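Putative tRNA (Adenine(37)-N6)-methyltransferase (Pseudomonas aeruginosa, PDB 7BTU) probably transfers a methyl group from S-adenosyl-L-methionine to the threonylcarbamoyl-modified adenosine at position 37 of tRNA. Local coordinates at residues 19-24 against 185-190. Residues are numbered along the deposited sequence; the frame is centred on the assembly and turned at random.
Sequences SCFMEK and AELIEQ
The two methyls of L187 meet C20 and F21, a small, wholly apolar contact that buries 99 Å² in all. CD2 of L187 lies 3.7 Å from CB of C20 and 4.0 Å from its SG; the other branch, CD1, stands 4.1 Å from the same sulfur, which is thus touched by both methyls of the fork. CD1 also approaches CZ of F21 at 4.4 Å, coming at the far end of the ring obliquely. In L187 CG is anti to the backbone N (chi1 172°), which extends the fork from the helix toward the loop. In C20 the sulfur sits between the backbone N and the carbonyl carbon (chi1 53°), and this turns it back over the next residue: SG rests over the centre of the F21 ring, 3.5 Å above its plane, a sulfur-on-face contact that joins the two loop side chains into one surface for the leucine. The contact bridges two parts of the fold: the loop leaving strand 15-19 of the closed antiparallel N-terminal barrel, and helix 184-193 of the C-terminal domain. An ST turn shapes the loop, with S19 OG accepting from F21 N at 3.3 Å, nearly straight at 164°; the same OG is hydrogen-bonded to L127 O. Backbone bonds tie C20 to W214 and F21 to D129. L213 of strand 209-213 touches both F21 and I188, while on the helix Q190 OE1 takes a hydrogen bond from A36 N in the loop that leads into barrel strand 38-43.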
loop_
_atom_site.group_PDB
_atom_site.type_symbol
_atom_site.label_atom_id
_atom_site.label_comp_id
_atom_site.label_asym_id
_atom_site.label_seq_id
_atom_site.Cartn_x
_atom_site.Cartn_y
_atom_site.Cartn_z
ATOM N N SER B 19 15.548 0.299 -13.695
ATOM C CA SER B 19 14.335 0.259 -14.512
ATOM C C SER B 19 14.478 1.079 -15.787
ATOM O O SER B 19 15.473 1.765 -16.016
ATOM C CB SER B 19 13.096 0.705 -13.735
ATOM O OG SER B 19 13.030 2.088 -13.690
ATOM N N CYS B 20 13.483 0.906 -16.646
ATOM C CA CYS B 20 13.419 1.659 -17.902
ATOM C C CYS B 20 13.265 3.169 -17.710
ATOM O O CYS B 20 13.489 3.906 -18.674
ATOM C CB CYS B 20 12.279 1.109 -18.753
ATOM S SG CYS B 20 10.685 1.018 -17.986
ATOM N N PHE B 21 12.751 3.646 -16.558
ATOM C CA PHE B 21 12.259 5.025 -16.472
ATOM C C PHE B 21 13.326 5.959 -15.915
ATOM O O PHE B 21 13.860 5.727 -14.821
ATOM C CB PHE B 21 10.975 5.116 -15.636
ATOM C CG PHE B 21 9.784 4.479 -16.319
ATOM C CD1 PHE B 21 9.401 4.897 -17.614
ATOM C CD2 PHE B 21 9.089 3.441 -15.713
ATOM C CE1 PHE B 21 8.320 4.268 -18.274
ATOM C CE2 PHE B 21 7.984 2.835 -16.380
ATOM C CZ PHE B 21 7.614 3.245 -17.623
ATOM N N MET B 22 13.626 7.023 -16.670
ATOM C CA MET B 22 14.601 8.024 -16.227
ATOM C C MET B 22 13.959 9.340 -15.787
ATOM O O MET B 22 14.623 10.153 -15.121
ATOM C CB MET B 22 15.605 8.303 -17.370
ATOM C CG MET B 22 16.247 7.033 -17.993
ATOM S SD MET B 22 17.269 6.122 -16.766
ATOM C CE MET B 22 17.029 4.392 -17.291
ATOM N N GLU B 23 12.703 9.598 -16.168
ATOM C CA GLU B 23 12.064 10.859 -15.816
ATOM C C GLU B 23 10.623 10.557 -15.424
ATOM O O GLU B 23 10.002 9.646 -15.954
ATOM C CB GLU B 23 12.174 11.874 -16.996
ATOM C CG GLU B 23 12.182 11.192 -18.342
ATOM C CD GLU B 23 12.735 11.989 -19.512
ATOM O OE1 GLU B 23 12.434 11.573 -20.635
ATOM O OE2 GLU B 23 13.451 12.997 -19.352
ATOM N N LYS B 24 10.084 11.355 -14.517
ATOM C CA LYS B 24 8.793 11.027 -13.912
ATOM C C LYS B 24 7.649 11.181 -14.897
ATOM O O LYS B 24 6.717 10.375 -14.881
ATOM C CB LYS B 24 8.541 11.923 -12.684
ATOM N N ALA B 185 9.997 -2.006 -28.336
ATOM C CA ALA B 185 8.892 -1.510 -29.159
ATOM C C ALA B 185 7.596 -1.509 -28.361
ATOM O O ALA B 185 6.827 -0.536 -28.400
ATOM C CB ALA B 185 8.732 -2.361 -30.414
ATOM N N GLU B 186 7.349 -2.597 -27.604
ATOM C CA GLU B 186 6.127 -2.684 -26.820
ATOM C C GLU B 186 6.134 -1.657 -25.707
ATOM O O GLU B 186 5.108 -1.025 -25.431
ATOM C CB GLU B 186 5.972 -4.078 -26.201
ATOM C CG GLU B 186 5.550 -5.078 -27.282
ATOM C CD GLU B 186 5.358 -6.457 -26.686
ATOM O OE1 GLU B 186 6.364 -7.177 -26.572
ATOM O OE2 GLU B 186 4.214 -6.803 -26.317
ATOM N N LEU B 187 7.285 -1.468 -25.081
ATOM C CA LEU B 187 7.357 -0.457 -24.022
ATOM C C LEU B 187 7.026 0.908 -24.588
ATOM O O LEU B 187 6.266 1.681 -23.979
ATOM C CB LEU B 187 8.748 -0.437 -23.408
ATOM C CG LEU B 187 9.035 0.699 -22.408
ATOM C CD1 LEU B 187 8.152 0.649 -21.186
ATOM C CD2 LEU B 187 10.509 0.599 -22.001
ATOM N N ILE B 188 7.635 1.237 -25.730
ATOM C CA ILE B 188 7.398 2.563 -26.317
ATOM C C ILE B 188 5.913 2.744 -26.587
ATOM O O ILE B 188 5.305 3.746 -26.204
ATOM C CB ILE B 188 8.251 2.766 -27.586
ATOM C CG1 ILE B 188 9.741 2.917 -27.225
ATOM C CG2 ILE B 188 7.713 4.000 -28.421
ATOM C CD1 ILE B 188 10.727 2.949 -28.465
ATOM N N GLU B 189 5.296 1.739 -27.210
ATOM C CA GLU B 189 3.875 1.807 -27.507
ATOM C C GLU B 189 3.049 1.961 -26.229
ATOM O O GLU B 189 2.096 2.752 -26.194
ATOM C CB GLU B 189 3.483 0.541 -28.275
ATOM C CG GLU B 189 2.034 0.331 -28.500
ATOM C CD GLU B 189 1.757 -0.199 -29.897
ATOM O OE1 GLU B 189 2.738 -0.495 -30.633
ATOM O OE2 GLU B 189 0.565 -0.264 -30.276
ATOM N N GLN B 190 3.366 1.174 -25.182
ATOM C CA GLN B 190 2.549 1.220 -23.983
ATOM C C GLN B 190 2.733 2.529 -23.234
ATOM O O GLN B 190 1.794 3.025 -22.625
ATOM C CB GLN B 190 2.871 0.037 -23.054
ATOM C CG GLN B 190 2.360 -1.279 -23.666
ATOM C CD GLN B 190 3.025 -2.488 -23.091
ATOM O OE1 GLN B 190 3.510 -2.462 -21.949
ATOM N NE2 GLN B 190 3.032 -3.587 -23.866
#